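Local coordinates for iron-binding protein (Staphylococcus epidermidis, PDB 4M7O) that probably binds an iron-containing ligand as the solute-binding component of an iron uptake system, at residues P214-K225 with I241-V252. Residues are numbered along the deposited sequence; the frame is centred on the assembly and turned at random.
Sequences PDILISTEGKSK and INAVKNTRIETV
Leu217 and Glu250 lie at the middle of a parallel strand pair, 216-219 beside 249-251. Leu217 N donates to Arg248 O (2.9 Å), and Leu217 O accepts from Glu250 N (2.9 Å). Glu250 O then takes Ser219 N, and Ser219 O takes Val252 N, the alternation expected of parallel strands. Leu217 sets its branch point CG against Ala243 CB at 3.6 Å, where the small methyl lets the short helix 242-245 come close to the backbone. That helix is tied at its start by Ala243 N, which uses an in-plane lone pair of Pro214 O. At the C-terminal end of strand 249-251, a chi1 of 65° sets Thr251 OG1 to donate to loop carbonyl Lys223 O (3.0 Å), while its methyl packs on Lys225 CA. Lys225, extended, is long enough for a weak salt bridge, NZ to Glu250 OE1 at 3.3 Å. Ile216 CG1 lies over one guanidinium face of Arg248, toward its rim, with CD1 3.4 Å from NH1; the bent arginine reaches the carbonyls of Asp274 and Ile275, and Gln161. Strand 216-219 also pairs with 162-168, so it joins 249-251 to the mixed sheet, between Tyr228 of helix 225-234 on the Leu217 face and helix 264-275 on the Ile218 face.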
loop_
_atom_site.group_PDB
_atom_site.type_symbol
_atom_site.label_atom_id
_atom_site.label_comp_id
_atom_site.label_asym_id
_atom_site.label_seq_id
_atom_site.Cartn_x
_atom_site.Cartn_y
_atom_site.Cartn_z
ATOM N N PRO A 214 -6.292 20.262 12.189
ATOM C CA PRO A 214 -5.029 19.781 11.610
ATOM C C PRO A 214 -4.264 20.880 10.871
ATOM O O PRO A 214 -4.872 21.869 10.428
ATOM C CB PRO A 214 -5.481 18.695 10.612
ATOM C CG PRO A 214 -6.930 18.996 10.337
ATOM C CD PRO A 214 -7.472 19.609 11.590
ATOM N N ASP A 215 -2.949 20.725 10.773
ATOM C CA ASP A 215 -2.113 21.700 10.089
ATOM C C ASP A 215 -1.994 21.337 8.613
ATOM O O ASP A 215 -1.637 22.165 7.786
ATOM C CB ASP A 215 -0.734 21.725 10.739
ATOM C CG ASP A 215 -0.804 21.961 12.243
ATOM O OD1 ASP A 215 -1.400 22.981 12.671
ATOM O OD2 ASP A 215 -0.275 21.116 13.002
ATOM N N ILE A 216 -2.292 20.086 8.281
ATOM C CA ILE A 216 -2.161 19.605 6.914
ATOM C C ILE A 216 -3.304 18.628 6.637
ATOM O O ILE A 216 -3.607 17.789 7.488
ATOM C CB ILE A 216 -0.827 18.842 6.730
ATOM C CG1 ILE A 216 0.356 19.681 7.240
ATOM C CG2 ILE A 216 -0.631 18.422 5.280
ATOM C CD1 ILE A 216 1.695 19.002 7.128
ATOM N N LEU A 217 -3.949 18.748 5.475
ATOM C CA LEU A 217 -4.946 17.758 5.036
ATOM C C LEU A 217 -4.354 16.976 3.874
ATOM O O LEU A 217 -3.804 17.559 2.927
ATOM C CB LEU A 217 -6.238 18.431 4.567
ATOM C CG LEU A 217 -6.816 19.554 5.437
ATOM C CD1 LEU A 217 -8.113 20.125 4.830
ATOM C CD2 LEU A 217 -7.104 19.030 6.833
ATOM N N ILE A 218 -4.436 15.655 3.940
ATOM C CA ILE A 218 -3.984 14.841 2.815
ATOM C C ILE A 218 -5.059 13.841 2.457
ATOM O O ILE A 218 -5.388 12.972 3.266
ATOM C CB ILE A 218 -2.700 14.062 3.149
ATOM C CG1 ILE A 218 -1.607 15.024 3.620
ATOM C CG2 ILE A 218 -2.239 13.216 1.939
ATOM C CD1 ILE A 218 -0.273 14.381 3.817
ATOM N N SER A 219 -5.613 13.966 1.253
ATOM C CA SER A 219 -6.555 12.973 0.746
ATOM C C SER A 219 -5.817 11.836 0.051
ATOM O O SER A 219 -4.899 12.066 -0.740
ATOM C CB SER A 219 -7.515 13.601 -0.252
ATOM O OG SER A 219 -8.111 12.571 -1.022
ATOM N N THR A 220 -6.214 10.601 0.333
ATOM C CA THR A 220 -5.508 9.462 -0.241
ATOM C C THR A 220 -6.308 8.774 -1.328
ATOM O O THR A 220 -6.066 7.611 -1.638
ATOM C CB THR A 220 -5.136 8.438 0.836
ATOM O OG1 THR A 220 -6.335 7.907 1.427
ATOM C CG2 THR A 220 -4.305 9.110 1.905
ATOM N N GLU A 221 -7.264 9.491 -1.906
ATOM C CA GLU A 221 -8.182 8.869 -2.852
ATOM C C GLU A 221 -7.714 8.983 -4.289
ATOM O O GLU A 221 -8.377 8.489 -5.192
ATOM C CB GLU A 221 -9.575 9.468 -2.718
ATOM C CG GLU A 221 -10.269 9.098 -1.440
ATOM C CD GLU A 221 -11.715 9.511 -1.445
ATOM O OE1 GLU A 221 -11.995 10.658 -1.051
ATOM O OE2 GLU A 221 -12.571 8.694 -1.853
ATOM N N GLY A 222 -6.575 9.635 -4.500
ATOM C CA GLY A 222 -6.002 9.736 -5.835
ATOM C C GLY A 222 -6.707 10.748 -6.717
ATOM O O GLY A 222 -6.699 10.621 -7.941
ATOM N N LYS A 223 -7.327 11.745 -6.091
ATOM C CA LYS A 223 -7.992 12.821 -6.813
ATOM C C LYS A 223 -6.928 13.834 -7.188
ATOM O O LYS A 223 -5.870 13.880 -6.566
ATOM C CB LYS A 223 -9.005 13.536 -5.914
ATOM C CG LYS A 223 -9.974 12.654 -5.149
ATOM C CD LYS A 223 -11.186 12.311 -5.996
ATOM C CE LYS A 223 -12.384 11.928 -5.131
ATOM N NZ LYS A 223 -13.450 11.302 -5.959
ATOM N N SER A 224 -7.215 14.668 -8.179
ATOM C CA SER A 224 -6.320 15.761 -8.517
ATOM C C SER A 224 -6.321 16.733 -7.352
ATOM O O SER A 224 -7.293 16.804 -6.607
ATOM C CB SER A 224 -6.808 16.477 -9.770
ATOM O OG SER A 224 -8.030 17.146 -9.517
ATOM N N LYS A 225 -5.234 17.471 -7.185
ATOM C CA LYS A 225 -5.128 18.404 -6.075
ATOM C C LYS A 225 -6.224 19.450 -6.153
ATOM O O LYS A 225 -6.848 19.759 -5.151
ATOM C CB LYS A 225 -3.755 19.080 -6.085
ATOM C CG LYS A 225 -3.468 19.936 -4.856
ATOM C CD LYS A 225 -2.082 20.574 -4.981
ATOM C CE LYS A 225 -1.657 21.307 -3.713
ATOM N NZ LYS A 225 -0.231 21.751 -3.811
ATOM N N ILE A 241 -9.846 26.014 9.813
ATOM C CA ILE A 241 -8.735 25.073 10.026
ATOM C C ILE A 241 -7.330 25.570 9.620
ATOM O O ILE A 241 -7.181 26.178 8.554
ATOM C CB ILE A 241 -9.052 23.747 9.292
ATOM C CG1 ILE A 241 -10.381 23.166 9.784
ATOM C CG2 ILE A 241 -7.932 22.728 9.447
ATOM C CD1 ILE A 241 -10.764 21.875 9.042
ATOM N N ASN A 242 -6.327 25.323 10.483
ATOM C CA ASN A 242 -4.913 25.665 10.233
ATOM C C ASN A 242 -4.556 25.345 8.767
ATOM O O ASN A 242 -4.154 26.217 8.003
ATOM C CB ASN A 242 -3.969 24.827 11.136
ATOM C CG ASN A 242 -3.812 25.363 12.586
ATOM O OD1 ASN A 242 -4.657 26.076 13.114
ATOM N ND2 ASN A 242 -2.712 24.972 13.235
ATOM N N ALA A 243 -4.740 24.076 8.392
ATOM C CA ALA A 243 -4.407 23.577 7.050
ATOM C C ALA A 243 -5.010 24.381 5.902
ATOM O O ALA A 243 -4.339 24.640 4.915
ATOM C CB ALA A 243 -4.808 22.119 6.918
ATOM N N VAL A 244 -6.278 24.752 6.018
ATOM C CA VAL A 244 -6.927 25.496 4.948
ATOM C C VAL A 244 -6.383 26.922 4.863
ATOM O O VAL A 244 -6.149 27.423 3.765
ATOM C CB VAL A 244 -8.460 25.503 5.095
ATOM C CG1 VAL A 244 -9.104 26.211 3.913
ATOM C CG2 VAL A 244 -8.985 24.077 5.206
ATOM N N LYS A 245 -6.159 27.559 6.015
ATOM C CA LYS A 245 -5.619 28.927 6.067
ATOM C C LYS A 245 -4.194 29.017 5.508
ATOM O O LYS A 245 -3.819 30.019 4.898
ATOM C CB LYS A 245 -5.638 29.472 7.506
ATOM C CG LYS A 245 -7.018 29.830 8.037
ATOM N N ASN A 246 -3.406 27.971 5.737
ATOM C CA ASN A 246 -2.018 27.926 5.289
ATOM C C ASN A 246 -1.849 27.186 3.963
ATOM O O ASN A 246 -0.722 26.974 3.510
ATOM C CB ASN A 246 -1.135 27.283 6.364
ATOM C CG ASN A 246 -1.122 28.077 7.657
ATOM O OD1 ASN A 246 -1.215 29.301 7.644
ATOM N ND2 ASN A 246 -1.008 27.380 8.783
ATOM N N THR A 247 -2.967 26.800 3.349
ATOM C CA THR A 247 -2.956 26.121 2.054
ATOM C C THR A 247 -2.058 24.886 2.085
ATOM O O THR A 247 -1.177 24.723 1.248
ATOM C CB THR A 247 -2.530 27.071 0.916
ATOM O OG1 THR A 247 -3.134 28.349 1.125
ATOM C CG2 THR A 247 -2.980 26.533 -0.428
ATOM N N ARG A 248 -2.269 24.036 3.081
ATOM C CA ARG A 248 -1.546 22.778 3.163
ATOM C C ARG A 248 -2.561 21.683 2.885
ATOM O O ARG A 248 -2.899 20.887 3.766
ATOM C CB ARG A 248 -0.906 22.593 4.541
ATOM C CG ARG A 248 -0.007 23.748 4.992
ATOM C CD ARG A 248 1.256 23.878 4.157
ATOM N NE ARG A 248 1.973 22.608 4.048
ATOM C CZ ARG A 248 2.754 22.093 4.997
ATOM N NH1 ARG A 248 3.360 20.927 4.801
ATOM N NH2 ARG A 248 2.926 22.734 6.145
ATOM N N ILE A 249 -3.064 21.688 1.653
ATOM C CA ILE A 249 -4.064 20.734 1.186
ATOM C C ILE A 249 -3.433 19.923 0.067
ATOM O O ILE A 249 -3.110 20.476 -0.987
ATOM C CB ILE A 249 -5.289 21.486 0.634
ATOM C CG1 ILE A 249 -5.923 22.344 1.723
ATOM C CG2 ILE A 249 -6.330 20.540 0.073
ATOM C CD1 ILE A 249 -7.036 23.216 1.197
ATOM N N GLU A 250 -3.228 18.623 0.285
ATOM C CA GLU A 250 -2.514 17.799 -0.697
ATOM C C GLU A 250 -3.286 16.523 -1.007
ATOM O O GLU A 250 -4.177 16.129 -0.257
ATOM C CB GLU A 250 -1.115 17.429 -0.187
ATOM C CG GLU A 250 -0.316 18.584 0.412
ATOM C CD GLU A 250 0.275 19.514 -0.636
ATOM O OE1 GLU A 250 0.346 19.126 -1.822
ATOM O OE2 GLU A 250 0.676 20.642 -0.270
ATOM N N THR A 251 -2.941 15.881 -2.120
ATOM C CA THR A 251 -3.556 14.608 -2.466
ATOM C C THR A 251 -2.494 13.599 -2.788
ATOM O O THR A 251 -1.430 13.937 -3.306
ATOM C CB THR A 251 -4.449 14.705 -3.689
ATOM O OG1 THR A 251 -3.646 15.018 -4.832
ATOM C CG2 THR A 251 -5.481 15.781 -3.488
ATOM N N VAL A 252 -2.799 12.345 -2.506
ATOM C CA VAL A 252 -1.879 11.271 -2.832
ATOM C C VAL A 252 -2.725 10.087 -3.307
ATOM O O VAL A 252 -3.927 10.036 -3.009
ATOM C CB VAL A 252 -1.018 10.981 -1.586
ATOM C CG1 VAL A 252 -1.700 9.982 -0.638
ATOM C CG2 VAL A 252 0.357 10.565 -1.983
#